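Local coordinates for peptidyl-prolyl cis-trans isomerase (Hirschia baltica, PDB 5EX2), which probably catalyses the cis-trans isomerisation of peptide bonds before proline, as a periplasmic cyclophilin-type folding helper, at residues Phe72-Gly77 / Leu173-Ser178; Met149-Gly154 / Tyr185-Arg190. All coordinates share one frame; numbering follows the deposited sequence.

Interaction 1: Phe72-Gly77 / Leu173-Ser178; sequences FMAQGG and LMRDES
The Phe72 ring carries Met73 CG over the centre of one face, 3.5 Å above the plane. Ser178 OG meets its edge, near the plane, with CD1 of Phe72 3.4 Å from it. Met174 CE approaches the ring obliquely. Phe72 holds CG anti to its backbone N (chi1 -178°), which swings the ring back to Ser178. Ser178 OG donates to Asp176 O, so its hydroxyl is fixed while it borders the ring. An alanine here would lose the bond to Asp176 O and OG's contact with the ring edge, and would probably loosen residues 176-178.

Strands 73-76 and 171-174 are antiparallel neighbours in the cyclophilin barrel. Ala74 and Leu173 form a hydrogen-bonded pair, with Leu173 N 2.8 Å from Ala74 O and nearly straight. Met73 and Met174 are the next, non-hydrogen-bonded pair; Met174 SD lies 4.0 Å from Met73 CB. Met73 also belongs, with Phe72, to a classic bulge opposite Ile69 of the neighbouring strand 63-69. Arg175 lays CD against Met73 C and sends NH1 to Leu201 O. Phe72 O accepts Arg175 N at 2.9 Å and, weakly, Asp176 N. One carbonyl oxygen thus takes two N-H groups, tying the bulge to the turn leaving strand 171-174.

Interaction 2: Met149-Gly154 / Tyr185-Arg190; sequences MPHCAG and YSSWGR
The loop 149-154 bends through an inverse gamma turn centred on His151 and runs beside strand 187-191 of the cyclophilin barrel, coming closest at its two ends. On the strand, Trp188 and Gly189 form a classic bulge opposite Val156.

Ser187 carries the first end. Its OG sits between the backbone N and the carbonyl carbon (chi1 49°). From there it donates to Met149 O at 2.8 Å, in the carbonyl plane and on a lone pair. A water closes the same corner: it accepts from Met149 N and donates to Ser187 OG. Both backbone polar atoms of Met149 are therefore tied to this serine, one directly and one through water.

The Met149 side chain starts anti to its backbone N and bends at chi3 (65°). This brings CE over the bulge, 3.6 Å from Gly189 N. Phe127 and Pro128 also touch this methionine.

The side chains of His151 and Tyr185 cross at about a right angle. Tyr185 O lies at the histidine ring's edge, in plane, 3.6 Å from CE1 of His151. NE2 of His151 packs 3.8 Å from Tyr185 CB, and its hydrogen bond goes to Ser157 OG.

At the far end Gly154 has a positive phi (102°), and with its psi a CB would clash with the carbonyl O of Ala153. Its own O takes a CA-H...O contact from Arg190 CA at 3.4 Å.

From the N terminus, the chain first passes 72-77 on strand 73-76. It then runs out through the five-stranded sheet and returns in loop 149-154. Strand 171-174 follows, and there 173-178 closes the long loop of interaction 1. Strand 187-191 comes next, and 185-190 closes the shorter loop of interaction 2. The segments alternate, so the two closures cross rather than nest. Their centres are about 9 Å apart and they touch directly. Probable hydrogen bonds join Ser178 N to His151 O and Gly154 N to Met174 O. Loop 149-154, held to Cys254 by the Cys152 disulfide, thus bridges barrel strands 171-174 and 187-191.

Interaction 1: Phe72-Gly77 / Leu173-Ser178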
# COMPACT_ATOMS: atom_id res chain seq x y z
N PHE A 72 0.17 6.07 -14.47
CA PHE A 72 -0.54 4.85 -14.14
C PHE A 72 0.22 4.07 -13.07
O PHE A 72 -0.03 4.26 -11.89
CB PHE A 72 -0.77 4.05 -15.44
CG PHE A 72 -1.54 2.77 -15.28
CD1 PHE A 72 -2.39 2.56 -14.20
CD2 PHE A 72 -1.42 1.79 -16.23
CE1 PHE A 72 -3.09 1.37 -14.09
CE2 PHE A 72 -2.10 0.61 -16.12
CZ PHE A 72 -2.95 0.39 -15.05
N MET A 73 1.17 3.24 -13.47
CA MET A 73 1.86 2.42 -12.50
C MET A 73 3.17 1.88 -13.05
O MET A 73 3.45 1.98 -14.24
CB MET A 73 0.96 1.26 -12.04
CG MET A 73 0.43 0.38 -13.18
SD MET A 73 1.66 -0.86 -13.65
CE MET A 73 1.63 -0.75 -15.44
N ALA A 74 3.96 1.34 -12.13
CA ALA A 74 5.18 0.62 -12.45
C ALA A 74 5.04 -0.83 -12.00
O ALA A 74 4.85 -1.11 -10.81
CB ALA A 74 6.37 1.27 -11.77
N GLN A 75 5.14 -1.74 -12.96
CA GLN A 75 4.98 -3.16 -12.70
C GLN A 75 6.32 -3.89 -12.71
O GLN A 75 7.14 -3.68 -13.61
CB GLN A 75 4.03 -3.78 -13.73
CG GLN A 75 3.78 -5.25 -13.53
CD GLN A 75 2.69 -5.76 -14.45
OE1 GLN A 75 1.82 -5.01 -14.87
NE2 GLN A 75 2.75 -7.04 -14.79
N GLY A 76 6.54 -4.72 -11.70
CA GLY A 76 7.75 -5.50 -11.57
C GLY A 76 7.45 -6.89 -11.04
O GLY A 76 6.30 -7.33 -11.07
N GLY A 77 8.48 -7.56 -10.57
CA GLY A 77 8.30 -8.82 -9.89
C GLY A 77 8.10 -10.06 -10.75
O GLY A 77 7.65 -11.08 -10.23
N LEU A 173 3.27 -0.77 -8.54
CA LEU A 173 3.38 0.42 -7.71
C LEU A 173 2.56 1.52 -8.34
O LEU A 173 2.83 1.93 -9.48
CB LEU A 173 4.83 0.87 -7.59
CG LEU A 173 5.83 -0.19 -7.16
CD1 LEU A 173 7.23 0.40 -7.14
CD2 LEU A 173 5.49 -0.77 -5.78
N MET A 174 1.52 1.99 -7.65
CA MET A 174 0.65 2.99 -8.24
C MET A 174 1.30 4.36 -8.27
O MET A 174 1.67 4.90 -7.24
CB MET A 174 -0.68 3.09 -7.48
CG MET A 174 -1.51 1.83 -7.49
SD MET A 174 -1.81 1.18 -9.14
CE MET A 174 -2.42 2.62 -9.98
N ARG A 175 1.45 4.90 -9.46
CA ARG A 175 2.05 6.21 -9.66
C ARG A 175 1.01 7.32 -9.69
O ARG A 175 1.33 8.48 -9.44
CB ARG A 175 2.86 6.24 -10.95
CG ARG A 175 4.11 5.39 -10.89
CD ARG A 175 4.72 5.08 -12.23
NE ARG A 175 5.11 6.21 -13.08
CZ ARG A 175 6.32 6.36 -13.62
NH1 ARG A 175 7.35 5.58 -13.28
NH2 ARG A 175 6.53 7.36 -14.47
N ASP A 176 -0.24 6.97 -9.99
CA ASP A 176 -1.33 7.95 -10.09
C ASP A 176 -2.64 7.23 -9.84
O ASP A 176 -2.75 6.00 -10.03
CB ASP A 176 -1.34 8.63 -11.46
CG ASP A 176 -2.33 9.77 -11.53
OD1 ASP A 176 -2.10 10.80 -10.87
OD2 ASP A 176 -3.35 9.65 -12.26
N GLU A 177 -3.63 7.98 -9.39
CA GLU A 177 -4.95 7.45 -9.10
C GLU A 177 -5.50 6.69 -10.30
O GLU A 177 -5.56 7.22 -11.40
CB GLU A 177 -5.90 8.58 -8.72
CG GLU A 177 -7.37 8.15 -8.57
CD GLU A 177 -8.31 9.30 -8.26
OE1 GLU A 177 -7.91 10.46 -8.46
OE2 GLU A 177 -9.47 9.05 -7.83
N SER A 178 -5.91 5.45 -10.05
CA SER A 178 -6.38 4.57 -11.11
C SER A 178 -7.60 3.77 -10.67
O SER A 178 -7.51 2.58 -10.40
CB SER A 178 -5.26 3.63 -11.53
OG SER A 178 -4.13 4.36 -11.96

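Interaction 2: Met149-Gly154 / Tyr185-Arg190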
# COMPACT_ATOMS: atom_id res chain seq x y z
N MET A 149 -9.36 -1.24 -0.80
CA MET A 149 -8.37 -0.19 -0.80
C MET A 149 -8.22 0.30 -2.22
O MET A 149 -7.63 -0.40 -3.06
CB MET A 149 -7.04 -0.69 -0.26
CG MET A 149 -5.94 0.35 -0.35
SD MET A 149 -4.57 0.03 0.79
CE MET A 149 -3.91 -1.49 0.15
N PRO A 150 -8.74 1.50 -2.51
CA PRO A 150 -8.70 1.97 -3.89
C PRO A 150 -7.29 2.27 -4.36
O PRO A 150 -6.41 2.51 -3.54
CB PRO A 150 -9.52 3.25 -3.84
CG PRO A 150 -9.40 3.72 -2.45
CD PRO A 150 -9.40 2.47 -1.62
N HIS A 151 -7.10 2.24 -5.67
CA HIS A 151 -5.78 2.36 -6.24
C HIS A 151 -5.37 3.83 -6.38
O HIS A 151 -5.20 4.36 -7.48
CB HIS A 151 -5.75 1.59 -7.56
CG HIS A 151 -5.79 0.11 -7.37
ND1 HIS A 151 -6.92 -0.58 -7.01
CD2 HIS A 151 -4.80 -0.81 -7.47
CE1 HIS A 151 -6.63 -1.87 -6.90
NE2 HIS A 151 -5.35 -2.04 -7.17
N CYS A 152 -5.23 4.50 -5.25
CA CYS A 152 -4.65 5.82 -5.18
C CYS A 152 -3.16 5.72 -5.49
O CYS A 152 -2.58 4.67 -5.31
CB CYS A 152 -4.80 6.45 -3.78
SG CYS A 152 -6.44 6.60 -3.14
N ALA A 153 -2.55 6.83 -5.89
CA ALA A 153 -1.09 6.91 -5.95
C ALA A 153 -0.54 6.48 -4.61
O ALA A 153 -1.06 6.90 -3.57
CB ALA A 153 -0.65 8.31 -6.30
N GLY A 154 0.49 5.64 -4.63
CA GLY A 154 1.06 5.14 -3.41
C GLY A 154 0.66 3.72 -3.04
O GLY A 154 1.40 3.03 -2.35
N TYR A 185 -8.44 -5.70 -8.75
CA TYR A 185 -7.06 -6.10 -8.50
C TYR A 185 -6.84 -6.12 -7.00
O TYR A 185 -7.47 -5.36 -6.25
CB TYR A 185 -6.05 -5.15 -9.16
CG TYR A 185 -6.10 -5.25 -10.65
CD1 TYR A 185 -7.11 -4.65 -11.36
CD2 TYR A 185 -5.16 -6.00 -11.35
CE1 TYR A 185 -7.20 -4.77 -12.73
CE2 TYR A 185 -5.23 -6.13 -12.73
CZ TYR A 185 -6.26 -5.51 -13.41
OH TYR A 185 -6.34 -5.63 -14.78
N SER A 186 -5.95 -6.99 -6.55
CA SER A 186 -5.71 -7.18 -5.13
C SER A 186 -4.69 -6.19 -4.59
O SER A 186 -3.50 -6.44 -4.61
CB SER A 186 -5.24 -8.61 -4.86
OG SER A 186 -6.13 -9.56 -5.39
N SER A 187 -5.16 -5.05 -4.10
CA SER A 187 -4.26 -4.11 -3.43
C SER A 187 -3.90 -4.65 -2.05
O SER A 187 -4.74 -5.23 -1.36
CB SER A 187 -4.90 -2.73 -3.35
OG SER A 187 -6.21 -2.82 -2.84
N TRP A 188 -2.65 -4.49 -1.67
CA TRP A 188 -2.15 -5.16 -0.47
C TRP A 188 -1.17 -4.35 0.35
O TRP A 188 -0.79 -4.79 1.43
CB TRP A 188 -1.48 -6.48 -0.83
CG TRP A 188 -0.40 -6.45 -1.89
CD1 TRP A 188 -0.54 -6.79 -3.22
CD2 TRP A 188 1.00 -6.13 -1.72
NE1 TRP A 188 0.66 -6.67 -3.87
CE2 TRP A 188 1.62 -6.27 -2.98
CE3 TRP A 188 1.78 -5.73 -0.63
CZ2 TRP A 188 2.98 -6.05 -3.17
CZ3 TRP A 188 3.14 -5.49 -0.84
CH2 TRP A 188 3.71 -5.65 -2.09
N GLY A 189 -0.77 -3.19 -0.13
CA GLY A 189 0.16 -2.38 0.62
C GLY A 189 0.18 -0.94 0.15
O GLY A 189 -0.57 -0.56 -0.74
N ARG A 190 1.02 -0.16 0.80
CA ARG A 190 1.14 1.25 0.51
C ARG A 190 2.57 1.72 0.69
O ARG A 190 3.21 1.31 1.64
CB ARG A 190 0.20 2.03 1.43
CG ARG A 190 0.16 3.46 1.13
CD ARG A 190 -0.81 4.16 2.03
NE ARG A 190 -0.34 4.33 3.41
CZ ARG A 190 0.45 5.32 3.80
NH1 ARG A 190 0.94 6.18 2.91
NH2 ARG A 190 0.76 5.44 5.08
O HOH W 1 -9.04 -3.82 -1.87